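Local atomic coordinates of thioredoxin peroxidase 2 (Plasmodium falciparum, PDB entry 2C0D), a protein that probably reduces hydrogen peroxide and organic hydroperoxides in the parasite's mitochondrion, acting as a thioredoxin-dependent 2-Cys peroxiredoxin. Residues A31-A36 / D49-I54; G55-C60 / N90-G95; C59-Y64 / F150-N155; K84-K89 / E174-I179. All coordinates share one frame; numbering follows the deposited sequence.

Interaction 1 (A31-A36 / D49-I54)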
# COMPACT_ATOMS: atom_id res chain seq x y z
N ALA B 31 -15.30 5.57 -1.47
CA ALA B 31 -15.07 4.73 -0.31
C ALA B 31 -16.41 4.18 0.24
O ALA B 31 -17.42 4.86 0.21
CB ALA B 31 -14.37 5.54 0.76
N TYR B 32 -16.36 2.95 0.73
CA TYR B 32 -17.50 2.36 1.40
C TYR B 32 -17.87 3.17 2.62
O TYR B 32 -17.06 3.34 3.56
CB TYR B 32 -17.16 0.91 1.79
CG TYR B 32 -18.24 0.24 2.64
CD1 TYR B 32 -19.50 -0.09 2.08
CD2 TYR B 32 -18.00 -0.09 3.97
CE1 TYR B 32 -20.50 -0.72 2.85
CE2 TYR B 32 -19.01 -0.75 4.75
CZ TYR B 32 -20.25 -1.04 4.17
OH TYR B 32 -21.26 -1.68 4.90
N ASN B 33 -19.11 3.67 2.62
CA ASN B 33 -19.60 4.55 3.66
C ASN B 33 -20.23 3.75 4.79
O ASN B 33 -21.41 3.48 4.78
CB ASN B 33 -20.65 5.50 3.04
CG ASN B 33 -21.17 6.54 4.00
OD1 ASN B 33 -20.59 6.80 5.08
ND2 ASN B 33 -22.30 7.17 3.61
N PHE B 34 -19.45 3.43 5.80
CA PHE B 34 -19.97 2.59 6.88
C PHE B 34 -20.64 3.41 7.96
O PHE B 34 -20.43 4.62 8.07
CB PHE B 34 -18.85 1.76 7.49
CG PHE B 34 -17.68 2.57 7.98
CD1 PHE B 34 -17.66 3.08 9.28
CD2 PHE B 34 -16.58 2.78 7.15
CE1 PHE B 34 -16.57 3.80 9.73
CE2 PHE B 34 -15.49 3.49 7.60
CZ PHE B 34 -15.48 4.00 8.89
N THR B 35 -21.45 2.72 8.77
CA THR B 35 -21.95 3.26 10.03
C THR B 35 -21.68 2.18 11.09
O THR B 35 -21.99 0.98 10.90
CB THR B 35 -23.45 3.66 10.01
OG1 THR B 35 -23.69 4.67 9.01
CG2 THR B 35 -23.87 4.25 11.35
N ALA B 36 -21.03 2.59 12.18
CA ALA B 36 -20.63 1.60 13.19
C ALA B 36 -20.50 2.36 14.50
O ALA B 36 -20.35 3.58 14.50
CB ALA B 36 -19.28 0.94 12.83
N ASP B 49 -19.81 7.67 11.21
CA ASP B 49 -20.39 7.66 9.89
C ASP B 49 -19.35 8.27 8.97
O ASP B 49 -19.03 9.45 9.13
CB ASP B 49 -21.64 8.56 9.93
CG ASP B 49 -22.32 8.71 8.58
OD1 ASP B 49 -21.92 8.01 7.62
OD2 ASP B 49 -23.26 9.56 8.50
N LEU B 50 -18.83 7.50 8.02
CA LEU B 50 -17.73 8.00 7.18
C LEU B 50 -18.18 9.25 6.43
O LEU B 50 -17.41 10.20 6.27
CB LEU B 50 -17.23 6.95 6.19
CG LEU B 50 -15.84 7.22 5.61
CD1 LEU B 50 -14.82 7.31 6.79
CD2 LEU B 50 -15.44 6.12 4.62
N SER B 51 -19.44 9.27 6.01
CA SER B 51 -19.92 10.36 5.18
C SER B 51 -19.95 11.68 5.92
O SER B 51 -19.95 12.74 5.28
CB SER B 51 -21.28 10.07 4.53
OG SER B 51 -22.28 9.99 5.50
N SER B 52 -19.89 11.64 7.25
CA SER B 52 -19.84 12.88 8.03
C SER B 52 -18.59 13.73 7.79
O SER B 52 -18.59 14.93 8.07
CB SER B 52 -20.04 12.65 9.53
OG SER B 52 -18.91 12.04 10.13
N PHE B 53 -17.52 13.11 7.29
CA PHE B 53 -16.26 13.82 7.10
C PHE B 53 -16.16 14.46 5.71
O PHE B 53 -15.26 15.25 5.44
CB PHE B 53 -15.08 12.87 7.38
CG PHE B 53 -15.09 12.31 8.78
CD1 PHE B 53 -14.73 13.12 9.86
CD2 PHE B 53 -15.49 11.00 9.03
CE1 PHE B 53 -14.75 12.64 11.18
CE2 PHE B 53 -15.50 10.48 10.37
CZ PHE B 53 -15.13 11.32 11.44
N ILE B 54 -17.11 14.13 4.84
CA ILE B 54 -17.10 14.67 3.47
C ILE B 54 -17.16 16.18 3.50
O ILE B 54 -17.97 16.77 4.22
CB ILE B 54 -18.30 14.15 2.63
CG1 ILE B 54 -18.14 12.67 2.34
CG2 ILE B 54 -18.46 14.97 1.30
CD1 ILE B 54 -16.99 12.37 1.47
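Leu50 packs against the ring of Phe34 on the buried side of this contact. Its CB lies over one ring face, offset toward the rim, while CD1 stands 4.0 Å from Phe34 CE2. The other methyl, CD2, touches Tyr32 O (3.4 Å) and Ala31 CB (4.0 Å). Phe34 CG sits between its own backbone N and carbonyl carbon (chi1 56°), which brings CE2 to both leucine methyls. Next to this apolar patch, Leu50 N donates to Phe34 O at 3.3 Å. Thr35 and Asp49 form an antiparallel, non-hydrogen-bonded pair where the hairpin of strands 35-39 and 45-49 ends; beyond it the chain turns into 50-53. The bond from Ser51 N to Asp49 OD1 makes an Asx turn at the start of that bend, and Ser51 OG adds a second bond to Asp49 OD1 (2.9 Å) from the same face of the carboxylate. The outer side is polar and looser. Asn33 OD1 takes a weak bond from Ser51 N (2.9 Å, 127° at the hydrogen), with the amide plane 14° from that of the Asp49 carboxylate. Thr35 OG1 stays 4.0 Å from Asp49 OD1.

Interaction 2 (G55-C60 / N90-G95); sequences GQKYCC and NVELLG
Lys57 passes across Asn90 to Glu92, joining the starts of the two strands. Its CB lies 3.8 Å from Asn90 O, and CG comes 3.6 Å from Asn90 OD1. A bend at chi3 (77°) then carries CD and CE past Glu92 OE1. The tip, NZ, makes a salt bridge of 2.8 Å to Glu92 OE1, meeting that oxygen nearly along its C-O axis. A water links the same ammonium group to Val91 O, giving NZ a second polar partner. Glu92 helps by bending at chi2 (83°), which folds its carboxylate back toward the lysine. Asn90 uses its amide in a different way: ND2 donates to Gln56 O at 2.9 Å, on a lone pair of that carbonyl. Beyond this polar start, strands 58-60 and 91-95 run parallel, paired Tyr58 with Val91, Cys59 with Glu92 and Cys60 with Leu93. Backbone bonds alternate between them, among them Glu92 N to Tyr58 O at 2.8 Å and Leu94 N to Cys60 O at 2.9 Å. On the face bearing Tyr58, Cys60 CB touches Val91 CG1 and Cys60 SG touches Leu93 CD1 at 3.7 Å. Asn90, with positive phi, closes a Schellman motif at the end of helix 83-88. Chain reversal there leads straight into strand 91-97, completing a beta-alpha-beta crossover from strand 58-63 by way of helices 73-81 and 83-88. Helix 83-88 joins helix 172-188 in covering the Tyr58 and Val91 face; Tyr58 OH bonds Asp186 of the latter.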
# COMPACT_ATOMS: atom_id res chain seq x y z
N GLY B 55 -16.31 16.79 2.68
CA GLY B 55 -16.20 18.22 2.59
C GLY B 55 -15.60 18.83 3.83
O GLY B 55 -15.51 20.06 3.93
N GLN B 56 -15.19 18.00 4.79
CA GLN B 56 -14.64 18.50 6.05
C GLN B 56 -13.19 18.11 6.32
O GLN B 56 -12.36 18.97 6.66
CB GLN B 56 -15.50 18.01 7.22
CG GLN B 56 -16.95 18.47 7.16
CD GLN B 56 -17.06 19.98 7.16
OE1 GLN B 56 -16.29 20.67 7.84
NE2 GLN B 56 -18.01 20.51 6.38
N LYS B 57 -12.91 16.80 6.21
CA LYS B 57 -11.64 16.23 6.67
C LYS B 57 -11.26 15.05 5.78
O LYS B 57 -12.14 14.37 5.22
CB LYS B 57 -11.80 15.66 8.08
CG LYS B 57 -12.32 16.63 9.14
CD LYS B 57 -12.27 15.98 10.48
CE LYS B 57 -10.86 15.98 10.97
NZ LYS B 57 -10.93 15.90 12.43
N TYR B 58 -9.95 14.82 5.65
CA TYR B 58 -9.42 13.55 5.14
C TYR B 58 -9.62 12.51 6.23
O TYR B 58 -9.77 12.88 7.41
CB TYR B 58 -7.92 13.65 4.89
CG TYR B 58 -7.56 14.58 3.75
CD1 TYR B 58 -7.40 14.08 2.46
CD2 TYR B 58 -7.37 15.94 3.97
CE1 TYR B 58 -7.07 14.94 1.40
CE2 TYR B 58 -7.04 16.82 2.92
CZ TYR B 58 -6.90 16.30 1.65
OH TYR B 58 -6.57 17.15 0.62
N CYS B 59 -9.67 11.23 5.85
CA CYS B 59 -9.68 10.15 6.85
C CYS B 59 -8.53 9.20 6.60
O CYS B 59 -8.17 8.95 5.44
CB CYS B 59 -10.96 9.34 6.75
SG CYS B 59 -12.41 10.30 7.24
N CYS B 60 -7.97 8.65 7.68
CA CYS B 60 -6.99 7.57 7.56
C CYS B 60 -7.63 6.38 8.29
O CYS B 60 -7.88 6.48 9.49
CB CYS B 60 -5.65 7.98 8.19
SG CYS B 60 -4.47 6.65 8.24
N ASN B 90 -5.46 18.01 9.00
CA ASN B 90 -6.89 17.89 8.84
C ASN B 90 -7.29 16.44 8.47
O ASN B 90 -8.11 16.24 7.59
CB ASN B 90 -7.41 18.86 7.77
CG ASN B 90 -8.90 19.09 7.88
OD1 ASN B 90 -9.49 18.89 8.96
ND2 ASN B 90 -9.53 19.51 6.78
N VAL B 91 -6.67 15.48 9.15
CA VAL B 91 -6.96 14.05 8.92
C VAL B 91 -7.59 13.45 10.18
O VAL B 91 -7.01 13.54 11.27
CB VAL B 91 -5.67 13.24 8.59
CG1 VAL B 91 -6.03 11.72 8.37
CG2 VAL B 91 -4.97 13.82 7.38
N GLU B 92 -8.77 12.84 10.02
CA GLU B 92 -9.37 12.03 11.09
C GLU B 92 -8.77 10.61 11.06
O GLU B 92 -8.94 9.90 10.05
CB GLU B 92 -10.89 11.96 10.88
CG GLU B 92 -11.62 11.25 12.06
CD GLU B 92 -11.93 12.13 13.27
OE1 GLU B 92 -11.81 13.39 13.17
OE2 GLU B 92 -12.34 11.57 14.35
N LEU B 93 -8.07 10.22 12.13
CA LEU B 93 -7.53 8.84 12.23
C LEU B 93 -8.59 7.93 12.85
O LEU B 93 -9.09 8.21 13.97
CB LEU B 93 -6.26 8.82 13.08
CG LEU B 93 -5.59 7.45 13.24
CD1 LEU B 93 -5.16 6.86 11.87
CD2 LEU B 93 -4.37 7.59 14.21
N LEU B 94 -8.93 6.84 12.16
CA LEU B 94 -9.90 5.87 12.72
C LEU B 94 -9.27 4.46 12.78
O LEU B 94 -8.89 3.90 11.72
CB LEU B 94 -11.16 5.81 11.87
CG LEU B 94 -11.91 7.15 11.72
CD1 LEU B 94 -13.04 7.01 10.74
CD2 LEU B 94 -12.40 7.68 13.07
N GLY B 95 -9.15 3.92 13.99
CA GLY B 95 -8.67 2.54 14.12
C GLY B 95 -9.89 1.65 13.93
O GLY B 95 -11.00 1.97 14.42
O HOH W 1 -7.98 15.84 12.86

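Interaction 3 (C59-Y64 / F150-N155)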
# COMPACT_ATOMS: atom_id res chain seq x y z
N CYS B 59 -9.67 11.23 5.85
CA CYS B 59 -9.68 10.15 6.85
C CYS B 59 -8.53 9.20 6.60
O CYS B 59 -8.17 8.95 5.44
CB CYS B 59 -10.96 9.34 6.75
SG CYS B 59 -12.41 10.30 7.24
N CYS B 60 -7.97 8.65 7.68
CA CYS B 60 -6.99 7.57 7.56
C CYS B 60 -7.63 6.38 8.29
O CYS B 60 -7.88 6.48 9.49
CB CYS B 60 -5.65 7.98 8.19
SG CYS B 60 -4.47 6.65 8.24
N LEU B 61 -7.97 5.33 7.56
CA LEU B 61 -8.55 4.14 8.18
C LEU B 61 -7.41 3.17 8.49
O LEU B 61 -6.70 2.73 7.56
CB LEU B 61 -9.53 3.44 7.25
CG LEU B 61 -10.62 4.33 6.66
CD1 LEU B 61 -11.63 3.50 5.84
CD2 LEU B 61 -11.32 5.19 7.76
N LEU B 62 -7.26 2.78 9.74
CA LEU B 62 -6.19 1.91 10.15
C LEU B 62 -6.81 0.61 10.67
O LEU B 62 -7.32 0.57 11.80
CB LEU B 62 -5.38 2.60 11.26
CG LEU B 62 -4.14 1.92 11.84
CD1 LEU B 62 -2.97 1.95 10.86
CD2 LEU B 62 -3.74 2.61 13.15
N PHE B 63 -6.78 -0.45 9.85
CA PHE B 63 -7.36 -1.75 10.26
C PHE B 63 -6.30 -2.60 10.96
O PHE B 63 -5.09 -2.56 10.62
CB PHE B 63 -7.81 -2.53 9.03
CG PHE B 63 -9.03 -1.96 8.35
CD1 PHE B 63 -10.31 -2.47 8.66
CD2 PHE B 63 -8.90 -0.97 7.38
CE1 PHE B 63 -11.44 -1.97 8.01
CE2 PHE B 63 -10.02 -0.48 6.71
CZ PHE B 63 -11.29 -0.99 7.01
N TYR B 64 -6.73 -3.40 11.93
CA TYR B 64 -5.75 -4.28 12.63
C TYR B 64 -6.48 -5.43 13.29
O TYR B 64 -7.72 -5.35 13.50
CB TYR B 64 -4.94 -3.49 13.69
CG TYR B 64 -5.86 -2.77 14.64
CD1 TYR B 64 -6.42 -3.43 15.76
CD2 TYR B 64 -6.24 -1.45 14.37
CE1 TYR B 64 -7.33 -2.77 16.60
CE2 TYR B 64 -7.15 -0.78 15.20
CZ TYR B 64 -7.69 -1.44 16.28
OH TYR B 64 -8.59 -0.72 17.05
N PHE B 150 -5.96 2.88 4.69
CA PHE B 150 -6.52 3.61 3.53
C PHE B 150 -6.57 5.09 3.82
O PHE B 150 -6.88 5.49 4.96
CB PHE B 150 -7.96 3.12 3.28
CG PHE B 150 -8.02 1.65 2.92
CD1 PHE B 150 -8.03 1.26 1.57
CD2 PHE B 150 -8.00 0.66 3.91
CE1 PHE B 150 -8.07 -0.10 1.23
CE2 PHE B 150 -8.01 -0.70 3.57
CZ PHE B 150 -8.03 -1.08 2.23
N ILE B 151 -6.34 5.92 2.81
CA ILE B 151 -6.52 7.35 2.98
C ILE B 151 -7.70 7.75 2.10
O ILE B 151 -7.73 7.43 0.88
CB ILE B 151 -5.25 8.15 2.55
CG1 ILE B 151 -4.03 7.72 3.37
CG2 ILE B 151 -5.52 9.70 2.62
CD1 ILE B 151 -4.21 7.91 4.85
N ILE B 152 -8.65 8.45 2.71
CA ILE B 152 -9.89 8.88 2.08
C ILE B 152 -9.85 10.42 1.94
O ILE B 152 -9.56 11.11 2.92
CB ILE B 152 -11.10 8.48 2.98
CG1 ILE B 152 -11.01 7.00 3.41
CG2 ILE B 152 -12.45 8.86 2.34
CD1 ILE B 152 -11.04 6.00 2.26
N ASP B 153 -10.12 10.96 0.77
CA ASP B 153 -10.05 12.43 0.66
C ASP B 153 -11.36 13.12 1.05
O ASP B 153 -12.34 12.48 1.50
CB ASP B 153 -9.50 12.85 -0.74
CG ASP B 153 -10.51 12.62 -1.86
OD1 ASP B 153 -11.72 12.41 -1.56
OD2 ASP B 153 -10.12 12.67 -3.06
N LYS B 154 -11.40 14.44 0.89
CA LYS B 154 -12.57 15.21 1.30
C LYS B 154 -13.80 15.02 0.40
O LYS B 154 -14.89 15.48 0.75
CB LYS B 154 -12.21 16.70 1.44
CG LYS B 154 -11.20 16.98 2.54
CD LYS B 154 -10.92 18.49 2.73
CE LYS B 154 -9.93 19.02 1.69
NZ LYS B 154 -9.73 20.50 1.86
N ASN B 155 -13.62 14.37 -0.76
CA ASN B 155 -14.70 14.00 -1.65
C ASN B 155 -15.18 12.56 -1.41
O ASN B 155 -16.08 12.08 -2.09
CB ASN B 155 -14.28 14.19 -3.11
CG ASN B 155 -14.12 15.67 -3.47
OD1 ASN B 155 -14.87 16.52 -2.98
ND2 ASN B 155 -13.11 15.98 -4.28
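Ile152 N donates to Cys59 O at 2.8 Å, and Cys59 N returns the bond to Ile152 O, closing a hydrogen-bonded antiparallel pair in the central sheet of the thioredoxin-like peroxiredoxin fold. Two residues along, Leu61 and Phe150 repeat the exchange: Leu61 N gives to Phe150 O and Phe150 N to Leu61 O. Cys60 and Ile151 lie between them as the non-hydrogen-bonded pair, where Cys60 CA comes 3.3 Å from Phe150 O as a CA-H...O contact. The strand directions differ by 157°. Side chains on one face are Cys59, Leu61, Phe150 and Ile152. There Cys59 CB meets Ile152 CB at 3.9 Å. On the other face Ile151 CD1 sits 3.6 Å from Cys60 SG; CG1 of the isoleucine leaves anti to its carbonyl carbon, and the further turn at chi2 (-58°) brings CD1 to the cysteine. All of these residues are buried, so the paired backbone groups are shielded from solvent. Strand 158-164 flanks the far side of strand 144-152, and strand 91-97 continues the sheet beyond Cys60. The Phe63 side chain lies about 12 Å from that of Cys72, the predicted peroxidatic cysteine. Its ring meets Phe150 rim to rim, planes at 83°, and neither ring covers the face of the other: Phe63 CE2 stands 3.6 Å from Phe150 CD2.

Interaction 4 (K84-K89 / E174-I179)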
# COMPACT_ATOMS: atom_id res chain seq x y z
N LYS B 84 -1.16 14.66 16.83
CA LYS B 84 -1.29 16.08 16.46
C LYS B 84 -0.81 16.36 15.03
O LYS B 84 -1.28 17.31 14.40
CB LYS B 84 -0.61 17.00 17.51
CG LYS B 84 -1.22 16.84 18.92
CD LYS B 84 -2.68 17.21 18.98
CE LYS B 84 -3.33 16.71 20.27
NZ LYS B 84 -4.67 17.33 20.44
N ASP B 85 0.11 15.53 14.52
CA ASP B 85 0.51 15.63 13.09
C ASP B 85 -0.66 15.29 12.15
O ASP B 85 -0.85 15.95 11.10
CB ASP B 85 1.68 14.71 12.81
CG ASP B 85 2.95 15.17 13.53
OD1 ASP B 85 3.30 16.38 13.42
OD2 ASP B 85 3.58 14.34 14.21
N PHE B 86 -1.46 14.29 12.50
CA PHE B 86 -2.71 14.05 11.75
C PHE B 86 -3.66 15.23 11.87
O PHE B 86 -4.20 15.68 10.86
CB PHE B 86 -3.43 12.74 12.19
CG PHE B 86 -2.66 11.50 11.84
CD1 PHE B 86 -2.91 10.82 10.64
CD2 PHE B 86 -1.69 10.98 12.69
CE1 PHE B 86 -2.20 9.66 10.29
CE2 PHE B 86 -0.96 9.78 12.34
CZ PHE B 86 -1.22 9.13 11.12
N GLU B 87 -3.85 15.75 13.09
CA GLU B 87 -4.70 16.92 13.28
C GLU B 87 -4.24 18.14 12.47
O GLU B 87 -5.07 18.83 11.84
CB GLU B 87 -4.78 17.26 14.77
CG GLU B 87 -5.55 16.19 15.55
CD GLU B 87 -5.82 16.61 16.98
OE1 GLU B 87 -5.93 17.83 17.23
OE2 GLU B 87 -5.93 15.71 17.85
N ASN B 88 -2.93 18.37 12.42
CA ASN B 88 -2.37 19.52 11.68
C ASN B 88 -2.66 19.41 10.19
O ASN B 88 -2.79 20.41 9.50
CB ASN B 88 -0.85 19.59 11.86
CG ASN B 88 -0.44 19.98 13.29
OD1 ASN B 88 -1.24 20.54 14.05
ND2 ASN B 88 0.79 19.64 13.66
N LYS B 89 -2.79 18.18 9.71
CA LYS B 89 -3.09 17.92 8.30
C LYS B 89 -4.59 17.75 8.00
O LYS B 89 -4.96 17.42 6.86
CB LYS B 89 -2.29 16.70 7.83
CG LYS B 89 -0.78 16.90 7.96
CD LYS B 89 -0.01 15.63 7.60
CE LYS B 89 1.40 15.62 8.20
NZ LYS B 89 2.27 16.71 7.64
N GLU B 174 6.08 7.27 7.58
CA GLU B 174 5.75 6.93 6.18
C GLU B 174 4.32 7.31 5.82
O GLU B 174 4.06 7.84 4.74
CB GLU B 174 5.97 5.45 5.86
CG GLU B 174 7.43 5.02 5.86
N VAL B 175 3.38 7.03 6.74
CA VAL B 175 1.97 7.36 6.51
C VAL B 175 1.76 8.86 6.38
O VAL B 175 1.04 9.33 5.48
CB VAL B 175 1.09 6.75 7.65
CG1 VAL B 175 -0.36 7.21 7.56
CG2 VAL B 175 1.19 5.25 7.53
N LEU B 176 2.44 9.61 7.24
CA LEU B 176 2.30 11.06 7.21
C LEU B 176 2.88 11.63 5.91
O LEU B 176 2.31 12.55 5.35
CB LEU B 176 2.94 11.69 8.45
CG LEU B 176 2.11 11.43 9.73
CD1 LEU B 176 2.97 11.75 11.00
CD2 LEU B 176 0.85 12.23 9.73
N ARG B 177 3.99 11.07 5.42
CA ARG B 177 4.53 11.51 4.10
C ARG B 177 3.60 11.22 2.92
O ARG B 177 3.44 12.04 1.99
CB ARG B 177 5.89 10.85 3.85
CG ARG B 177 6.97 11.42 4.76
N THR B 178 2.98 10.04 2.98
CA THR B 178 1.93 9.67 2.02
C THR B 178 0.78 10.68 2.02
O THR B 178 0.30 11.15 0.97
CB THR B 178 1.44 8.24 2.32
OG1 THR B 178 2.53 7.32 2.11
CG2 THR B 178 0.28 7.86 1.40
N ILE B 179 0.29 11.00 3.22
CA ILE B 179 -0.74 12.01 3.36
C ILE B 179 -0.27 13.36 2.77
O ILE B 179 -1.00 13.97 1.99
CB ILE B 179 -1.17 12.17 4.83
CG1 ILE B 179 -1.94 10.90 5.25
CG2 ILE B 179 -2.05 13.43 4.99
CD1 ILE B 179 -2.13 10.75 6.80
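Helix 84-88 and the segment 174-179 of helix 172-188 run in nearly the same direction, their N-to-C axes 2° apart and no closer than 11.0 Å. Phe86 and Leu176 are the nearest CA pair, at 7.4 Å, and Lys89, just past the end of its helix, lies level with Ile179. At such a spacing the backbones stand well apart and side chains bridge them. Leu176 does most of this. Its CD2 rests over the centre of the Phe86 ring in a CH-pi contact, 3.8 Å from the centroid and 4° off the ring normal. The other branch, CD1, meets Asp85 CB at 3.7 Å. Val175 CG1 comes to the edge of the Phe86 ring, near its plane, while Ile179 CD1 approaches Phe86 CE1 at 3.7 Å. Lys89 adds its aliphatic part: CE lies 3.8 Å from Leu176 CD2 and CD lies 4.0 Å from Ile179 CG2. The bend at chi4 (-65°) turns its NZ away from this apolar surface, and the ammonium forms a salt bridge with Asp180 of helix 172-188. Val91, from the sheet beneath, touches both Phe86 and Ile179. No hydrogen bond crosses between the two segments; the pairing of these helices on one side of the sheet rests here on dispersion and the burial of apolar carbon, with the lysine's charge handled at the margin.

How the interactions relate
Along the chain, interaction 1 closes before the others open, while interaction 4 alternates its segments with those of interactions 2 and 3. Strand 58-63 unites interactions 2 and 3, whose centres are 6 Å apart: strand 91-97 lies beside it in one, strand 144-152 in the other. The 49-54 loop of interaction 1 packs on the Cys59 face, through Leu50 and Phe53, while strand 35-39 joins the sheet through strand 123-126. Interaction 4 lies on the Cys60 face, its centre 20 Å from that of interaction 1. Helix 83-88 leads directly into strand 91-97. In this peroxiredoxin core the sheet, with its hairpin, is thus covered on the Cys60 side by helices 83-88 and 172-188.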